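PDB 2XGR: SPD1 nuclease from Streptococcus pyogenes, which probably hydrolyses DNA as a secreted, metal-dependent endonuclease of the His-Me finger superfamily. Local coordinates for residues Gly159-Tyr162 / Tyr163-Leu167; Val138-Ala142 / Trp143-Gly147; Arg119-Leu122 / Val123-Phe127. All coordinates share one frame; numbering follows the deposited sequence. Where two conformers were deposited one is given.

Overall arrangement
The three contacts fall in series along the chain and cluster together, their centres 11 to 12 Å apart. Contacts 3 and 2 supply the two strands and probably the start of the helix of the ββα-metal finger: V138 O lies 2.8 Å from G120 N, a probable hydrogen bond between strands 119-121 and 137-139. Contact 1 probably resumes that helix after an inserted loop; M160 N lies 2.7 Å from L144 O of contact 2 and E164 OE1 2.9 Å from G124 N of contact 3. H121, N145 and E164, likely counterparts of the catalytic residues of relatives, come one from each contact. Side chains W143 and Y125 each lie about 3 Å from bound PEG.

Contact 1 (Gly159-Tyr162 / Tyr163-Leu167); sequences GMLY and YENRL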
loop_
_atom_site.group_PDB
_atom_site.type_symbol
_atom_site.label_atom_id
_atom_site.label_comp_id
_atom_site.label_asym_id
_atom_site.label_seq_id
_atom_site.Cartn_x
_atom_site.Cartn_y
_atom_site.Cartn_z
ATOM N N GLY A 159 3.077 -8.053 -6.843
ATOM C CA GLY A 159 2.243 -6.905 -7.129
ATOM C C GLY A 159 1.520 -6.364 -5.889
ATOM O O GLY A 159 1.265 -7.096 -4.951
ATOM N N MET A 160 1.166 -5.084 -5.919
ATOM C CA MET A 160 0.496 -4.425 -4.771
ATOM C C MET A 160 -0.870 -5.042 -4.518
ATOM O O MET A 160 -1.314 -5.150 -3.382
ATOM C CB MET A 160 0.260 -2.951 -5.100
ATOM C CG MET A 160 1.473 -2.307 -5.757
ATOM S SD MET A 160 1.852 -0.769 -4.969
ATOM C CE MET A 160 2.676 -1.624 -3.686
ATOM N N LEU A 161 -1.546 -5.403 -5.602
ATOM C CA LEU A 161 -2.942 -5.893 -5.465
ATOM C C LEU A 161 -3.058 -7.112 -4.540
ATOM O O LEU A 161 -4.008 -7.218 -3.760
ATOM C CB LEU A 161 -3.480 -6.243 -6.903
ATOM C CG LEU A 161 -4.917 -6.758 -6.992
ATOM C CD1 LEU A 161 -5.906 -5.660 -6.572
ATOM C CD2 LEU A 161 -5.153 -7.242 -8.441
ATOM N N TYR A 162 -2.063 -8.009 -4.574
ATOM C CA TYR A 162 -2.031 -9.187 -3.709
ATOM C C TYR A 162 -2.214 -8.730 -2.271
ATOM O O TYR A 162 -3.028 -9.298 -1.496
ATOM C CB TYR A 162 -0.595 -9.847 -3.850
ATOM C CG TYR A 162 -0.356 -10.960 -2.850
ATOM C CD1 TYR A 162 -0.543 -12.307 -3.218
ATOM C CD2 TYR A 162 -0.020 -10.684 -1.516
ATOM C CE1 TYR A 162 -0.322 -13.329 -2.338
ATOM C CE2 TYR A 162 0.147 -11.722 -0.604
ATOM C CZ TYR A 162 -0.011 -13.050 -1.051
ATOM O OH TYR A 162 0.109 -14.090 -0.144
ATOM N N TYR A 163 -1.484 -7.692 -1.892
ATOM C CA TYR A 163 -1.470 -7.293 -0.459
ATOM C C TYR A 163 -2.758 -6.509 -0.130
ATOM O O TYR A 163 -3.404 -6.736 0.909
ATOM C CB TYR A 163 -0.247 -6.370 -0.165
ATOM C CG TYR A 163 1.014 -7.177 -0.397
ATOM C CD1 TYR A 163 1.555 -7.994 0.610
ATOM C CD2 TYR A 163 1.548 -7.210 -1.665
ATOM C CE1 TYR A 163 2.637 -8.852 0.328
ATOM C CE2 TYR A 163 2.680 -8.058 -1.974
ATOM C CZ TYR A 163 3.208 -8.868 -0.945
ATOM O OH TYR A 163 4.251 -9.695 -1.297
ATOM N N GLU A 164 -3.121 -5.549 -0.985
ATOM C CA GLU A 164 -4.287 -4.705 -0.699
ATOM C C GLU A 164 -5.603 -5.500 -0.698
ATOM O O GLU A 164 -6.415 -5.290 0.177
ATOM C CB GLU A 164 -4.367 -3.568 -1.722
ATOM C CG GLU A 164 -3.220 -2.539 -1.444
ATOM C CD GLU A 164 -3.346 -1.280 -2.322
ATOM O OE1 GLU A 164 -2.680 -0.284 -1.930
ATOM O OE2 GLU A 164 -4.088 -1.304 -3.344
ATOM N N ASN A 165 -5.784 -6.463 -1.606
ATOM C CA ASN A 165 -6.992 -7.281 -1.557
ATOM C C ASN A 165 -7.062 -8.096 -0.260
ATOM O O ASN A 165 -8.147 -8.311 0.318
ATOM C CB ASN A 165 -7.087 -8.247 -2.775
ATOM C CG ASN A 165 -7.694 -7.578 -4.038
ATOM O OD1 ASN A 165 -7.943 -8.246 -5.103
ATOM N ND2 ASN A 165 -7.922 -6.296 -3.949
ATOM N N ARG A 166 -5.928 -8.576 0.192
ATOM C CA ARG A 166 -5.968 -9.366 1.424
ATOM C C ARG A 166 -6.200 -8.482 2.628
ATOM O O ARG A 166 -6.921 -8.905 3.549
ATOM C CB ARG A 166 -4.682 -10.172 1.536
ATOM C CG ARG A 166 -4.662 -11.357 0.552
ATOM C CD ARG A 166 -3.321 -12.033 0.470
ATOM N NE ARG A 166 -3.443 -13.257 -0.389
ATOM C CZ ARG A 166 -3.639 -13.225 -1.715
ATOM N NH1 ARG A 166 -3.675 -12.107 -2.436
ATOM N NH2 ARG A 166 -3.775 -14.372 -2.389
ATOM N N LEU A 167 -5.591 -7.279 2.650
ATOM C CA LEU A 167 -5.865 -6.313 3.716
ATOM C C LEU A 167 -7.373 -5.915 3.737
ATOM O O LEU A 167 -7.994 -5.795 4.830
ATOM C CB LEU A 167 -4.985 -5.072 3.509
ATOM C CG LEU A 167 -3.501 -5.321 3.856
ATOM C CD1 LEU A 167 -2.748 -4.070 3.343
ATOM C CD2 LEU A 167 -3.414 -5.547 5.402
#
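Y163 and R166, one and four residues further along the chain, both pack against the Y162 ring in the first turns of helix 160-173, which probably continues, after an inserted loop, the helix of the ββα-metal finger. Y163 closes the opening turn: its backbone N makes only a weak bond to M160 O. Its ring turns a face to the edge of the Y162 ring in an edge-to-face pair, planes at 59°, with Y162 CD2 above the ring centre and 3.7 Å from Y163 CE1. The phenol oxygen bonds to P157 O and S217 OG, so the hydroxyl end is held by hydrogen bonds, while G159 O only borders the ring edge, 3.3 Å from Y163 CD2. E164 N takes M160 O in a nearly straight helical bond of 3.0 Å. The glutamate chain runs out extended, and its OE1 is hydrogen-bonded to Y181 OH and to the backbone N of G124. N165 continues the helix with N bonded to L161 O at 2.9 Å, and its CB rests 3.4 Å from that oxygen. R166 lays its guanidinium flat over one face of Y162, planes only 6° apart and centres 3.7 Å apart, a stack that is also a cation-pi contact. Its chain, extended from CG to NE, carries CD over the same face in a CH-pi contact. NH1 is shared between D154 O and the carbonyl of Y162 itself: it meets Y162 O at 3.0 Å, with the oxygen close to the guanidinium plane.

Contact 2 (Val138-Ala142 / Trp143-Gly147); sequences VAMTA and WLNTG
T141 OG1 has two partners: it accepts from L144 N over 2.9 Å and is bonded to S235 O. This is the N-cap of helix 142-146, probably the first part of the helix of the ββα-metal finger. With chi1 at 67°, OG1 sits between the backbone N and the carbonyl carbon of its own residue, which brings it up to the first turn and within 3.3 Å of L144 CB. T141 O adds the first helical bond, to N145 N at 2.9 Å. One residue on, A142 O accepts from T146 N at 2.9 Å and only weakly from G147 N; G147 then leaves the helix with positive phi. Just ahead of the cap, M140 points back at the helix. Its CG packs on L144 CD2 at 3.7 Å, the two chains crossing at about a right angle. The extended chain (chi1 -168°, chi2 176°) carries SD of M140 to 3.6 Å from N145 CB; the bend at chi3 turns only the terminal methyl CE. In relatives an asparagine of this helix binds the catalytic metal, and N145 is probably its counterpart. Around this turn, V138 and L144 both lean on I197 of strand 196-204, M140 and L144 meet M160 at the start of helix 160-173, and strand 137-139 pairs with strand 119-121.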
loop_
_atom_site.group_PDB
_atom_site.type_symbol
_atom_site.label_atom_id
_atom_site.label_comp_id
_atom_site.label_asym_id
_atom_site.label_seq_id
_atom_site.Cartn_x
_atom_site.Cartn_y
_atom_site.Cartn_z
ATOM N N VAL A 138 2.583 7.482 -8.356
ATOM C CA VAL A 138 3.957 7.355 -8.896
ATOM C C VAL A 138 3.931 6.558 -10.198
ATOM O O VAL A 138 3.068 5.682 -10.421
ATOM C CB VAL A 138 4.912 6.682 -7.881
ATOM C CG1 VAL A 138 5.000 7.512 -6.586
ATOM C CG2 VAL A 138 4.442 5.248 -7.564
ATOM N N ALA A 139 4.940 6.787 -11.050
ATOM C CA ALA A 139 5.138 5.974 -12.211
ATOM C C ALA A 139 5.331 4.537 -11.761
ATOM O O ALA A 139 6.204 4.265 -10.937
ATOM C CB ALA A 139 6.409 6.450 -12.921
ATOM N N MET A 140 4.578 3.589 -12.323
ATOM C CA MET A 140 4.574 2.255 -11.812
ATOM C C MET A 140 4.406 1.275 -12.982
ATOM O O MET A 140 3.588 1.548 -13.894
ATOM C CB MET A 140 3.341 2.123 -10.853
ATOM C CG MET A 140 3.399 0.904 -10.068
ATOM S SD MET A 140 1.994 0.882 -8.896
ATOM C CE MET A 140 2.486 2.074 -7.644
ATOM N N THR A 141 5.125 0.159 -12.941
ATOM C CA THR A 141 4.847 -0.946 -13.868
ATOM C C THR A 141 3.487 -1.578 -13.612
ATOM O O THR A 141 2.978 -1.570 -12.495
ATOM C CB THR A 141 5.903 -2.047 -13.869
ATOM O OG1 THR A 141 5.912 -2.752 -12.625
ATOM C CG2 THR A 141 7.350 -1.435 -14.177
ATOM N N ALA A 142 2.889 -2.112 -14.686
ATOM C CA ALA A 142 1.620 -2.882 -14.526
ATOM C C ALA A 142 1.849 -4.105 -13.662
ATOM O O ALA A 142 1.022 -4.404 -12.799
ATOM C CB ALA A 142 1.125 -3.316 -15.984
ATOM N N TRP A 143 3.031 -4.733 -13.786
ATOM C CA TRP A 143 3.441 -5.836 -12.947
ATOM C C TRP A 143 3.364 -5.451 -11.456
ATOM O O TRP A 143 2.739 -6.177 -10.655
ATOM C CB TRP A 143 4.895 -6.311 -13.341
ATOM C CG TRP A 143 5.364 -7.529 -12.651
ATOM C CD1 TRP A 143 6.255 -7.588 -11.616
ATOM C CD2 TRP A 143 5.060 -8.876 -12.989
ATOM N NE1 TRP A 143 6.465 -8.890 -11.240
ATOM C CE2 TRP A 143 5.765 -9.706 -12.084
ATOM C CE3 TRP A 143 4.290 -9.469 -14.001
ATOM C CZ2 TRP A 143 5.708 -11.095 -12.145
ATOM C CZ3 TRP A 143 4.252 -10.854 -14.062
ATOM C CH2 TRP A 143 4.915 -11.640 -13.121
ATOM N N LEU A 144 3.960 -4.317 -11.093
ATOM C CA LEU A 144 3.938 -3.892 -9.668
ATOM C C LEU A 144 2.498 -3.537 -9.255
ATOM O O LEU A 144 2.053 -3.821 -8.144
ATOM C CB LEU A 144 4.836 -2.677 -9.464
ATOM C CG LEU A 144 4.778 -2.127 -8.028
ATOM C CD1 LEU A 144 5.033 -3.173 -6.957
ATOM C CD2 LEU A 144 5.812 -0.991 -7.939
ATOM N N ASN A 145 1.779 -2.887 -10.156
ATOM C CA ASN A 145 0.470 -2.366 -9.788
ATOM C C ASN A 145 -0.563 -3.511 -9.539
ATOM O O ASN A 145 -1.119 -3.664 -8.441
ATOM C CB ASN A 145 -0.011 -1.394 -10.863
ATOM C CG ASN A 145 -1.433 -0.827 -10.576
ATOM O OD1 ASN A 145 -1.678 -0.234 -9.540
ATOM N ND2 ASN A 145 -2.325 -0.931 -11.574
ATOM N N THR A 146 -0.813 -4.313 -10.556
ATOM C CA THR A 146 -1.803 -5.402 -10.370
ATOM C C THR A 146 -1.209 -6.792 -10.607
ATOM O O THR A 146 -1.983 -7.789 -10.594
ATOM C CB THR A 146 -3.006 -5.248 -11.370
ATOM O OG1 THR A 146 -2.466 -5.069 -12.690
ATOM C CG2 THR A 146 -3.923 -4.094 -11.050
ATOM N N GLY A 147 0.121 -6.938 -10.699
ATOM C CA GLY A 147 0.671 -8.280 -10.704
ATOM C C GLY A 147 0.645 -9.056 -12.036
ATOM O O GLY A 147 0.825 -10.274 -12.056
#

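Contact 3 (Arg119-Leu122 / Val123-Phe127); sequences RGHL and VGYQF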
loop_
_atom_site.group_PDB
_atom_site.type_symbol
_atom_site.label_atom_id
_atom_site.label_comp_id
_atom_site.label_asym_id
_atom_site.label_seq_id
_atom_site.Cartn_x
_atom_site.Cartn_y
_atom_site.Cartn_z
ATOM N N ARG A 119 0.946 5.943 -14.314
ATOM C CA ARG A 119 1.042 6.177 -12.862
ATOM C C ARG A 119 0.027 5.312 -12.069
ATOM O O ARG A 119 -1.121 5.135 -12.473
ATOM C CB ARG A 119 0.799 7.647 -12.583
ATOM C CG ARG A 119 2.002 8.570 -13.000
ATOM C CD ARG A 119 1.818 9.966 -12.429
ATOM N NE ARG A 119 0.589 10.591 -12.894
ATOM C CZ ARG A 119 0.020 11.668 -12.335
ATOM N NH1 ARG A 119 0.549 12.267 -11.260
ATOM N NH2 ARG A 119 -1.097 12.166 -12.872
ATOM N N GLY A 120 0.513 4.725 -10.991
ATOM C CA GLY A 120 -0.325 3.894 -10.139
ATOM C C GLY A 120 -0.437 4.510 -8.755
ATOM O O GLY A 120 0.376 5.396 -8.316
ATOM N N HIS A 121 -1.477 4.092 -8.029
ATOM C CA HIS A 121 -1.710 4.664 -6.739
ATOM C C HIS A 121 -0.655 4.170 -5.718
ATOM O O HIS A 121 -0.140 3.057 -5.846
ATOM C CB HIS A 121 -3.054 4.125 -6.183
ATOM C CG HIS A 121 -4.254 4.874 -6.712
ATOM N ND1 HIS A 121 -4.519 4.969 -8.059
ATOM C CD2 HIS A 121 -5.263 5.517 -6.086
ATOM C CE1 HIS A 121 -5.615 5.689 -8.242
ATOM N NE2 HIS A 121 -6.104 5.999 -7.065
ATOM N N LEU A 122 -0.386 5.007 -4.705
ATOM C CA LEU A 122 0.368 4.535 -3.530
ATOM C C LEU A 122 -0.620 3.740 -2.623
ATOM O O LEU A 122 -0.571 2.527 -2.609
ATOM C CB LEU A 122 1.017 5.703 -2.775
ATOM C CG LEU A 122 2.132 6.426 -3.635
ATOM C CD1 LEU A 122 2.673 7.670 -2.783
ATOM C CD2 LEU A 122 3.331 5.467 -3.864
ATOM N N VAL A 123 -1.549 4.432 -1.970
ATOM C CA VAL A 123 -2.638 3.731 -1.274
ATOM C C VAL A 123 -3.759 3.431 -2.308
ATOM O O VAL A 123 -4.216 4.344 -2.985
ATOM C CB VAL A 123 -3.161 4.561 -0.101
ATOM C CG1 VAL A 123 -4.507 3.950 0.434
ATOM C CG2 VAL A 123 -2.160 4.538 1.071
ATOM N N GLY A 124 -4.108 2.146 -2.525
ATOM C CA GLY A 124 -5.099 1.844 -3.571
ATOM C C GLY A 124 -6.428 2.572 -3.398
ATOM O O GLY A 124 -6.906 2.898 -2.268
ATOM N N TYR A 125 -7.098 2.690 -4.541
ATOM C CA TYR A 125 -8.319 3.501 -4.592
ATOM C C TYR A 125 -9.397 3.126 -3.595
ATOM O O TYR A 125 -9.987 4.023 -2.972
ATOM C CB TYR A 125 -8.916 3.367 -6.042
ATOM C CG TYR A 125 -10.130 4.209 -6.197
ATOM C CD1 TYR A 125 -10.050 5.597 -6.283
ATOM C CD2 TYR A 125 -11.374 3.630 -6.126
ATOM C CE1 TYR A 125 -11.194 6.393 -6.454
ATOM C CE2 TYR A 125 -12.538 4.415 -6.316
ATOM C CZ TYR A 125 -12.429 5.787 -6.401
ATOM O OH TYR A 125 -13.570 6.567 -6.542
ATOM N N GLN A 126 -9.718 1.834 -3.447
ATOM C CA GLN A 126 -10.895 1.515 -2.632
ATOM C C GLN A 126 -10.625 1.770 -1.160
ATOM O O GLN A 126 -11.544 1.821 -0.345
ATOM C CB GLN A 126 -11.344 0.067 -2.840
ATOM C CG GLN A 126 -11.865 -0.212 -4.243
ATOM C CD GLN A 126 -12.764 -1.425 -4.296
ATOM O OE1 GLN A 126 -13.711 -1.489 -5.126
ATOM N NE2 GLN A 126 -12.467 -2.398 -3.504
ATOM N N PHE A 127 -9.371 2.046 -0.800
ATOM C CA PHE A 127 -9.120 2.451 0.575
ATOM C C PHE A 127 -9.306 3.933 0.697
ATOM O O PHE A 127 -9.927 4.402 1.633
ATOM C CB PHE A 127 -7.692 2.092 1.052
ATOM C CG PHE A 127 -7.448 0.603 1.175
ATOM C CD1 PHE A 127 -8.513 -0.297 1.474
ATOM C CD2 PHE A 127 -6.176 0.095 1.072
ATOM C CE1 PHE A 127 -8.288 -1.701 1.643
ATOM C CE2 PHE A 127 -5.934 -1.306 1.200
ATOM C CZ PHE A 127 -6.976 -2.195 1.515
#
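H121 sets its ring beside the turn that joins strand 119-121 to helix 125-128, with V123 O at the ring edge and the Y125 backbone N near CD2. The strand carries the Arg-Gly-His sequence with which the ββα-metal finger opens in the non-specific endonucleases. In relatives the histidine of this motif is the general base, and H121 is consistent with that role. The contact across the turn has no hydrogen bond and rests on van der Waals packing. V123 O lies near the plane of the imidazole, 3.5 Å from H121 CD2, and also 3.4 Å from H121 CB. With chi1 at -82°, CG stands beside the backbone N and opposite the carbonyl carbon, and the ring runs alongside the Y125 side chain, both pointing the same way. H121 NE2 comes 4.0 Å from Y125 CB and sits near the plane of the phenol ring at its edge. The polar ends are held from outside: H121 NE2 by L130 O, which fixes the rotation of the imidazole, and Y125 OH by D88 OD2. The apolar side chains of the turn face elsewhere. L122 and V123 both pack on V183 of strand 178-186 and on S76, so the loop is pressed against the main sheet. Bonds to backbone atoms hold the turn: V123 N bonds to the side-chain OD1 of N136, which ties the loop to the approach of strand 137-139. G124 occupies the N-cap position of helix 125-128, and its carbonyl starts the first turn: F127 N meets G124 O at 3.0 Å.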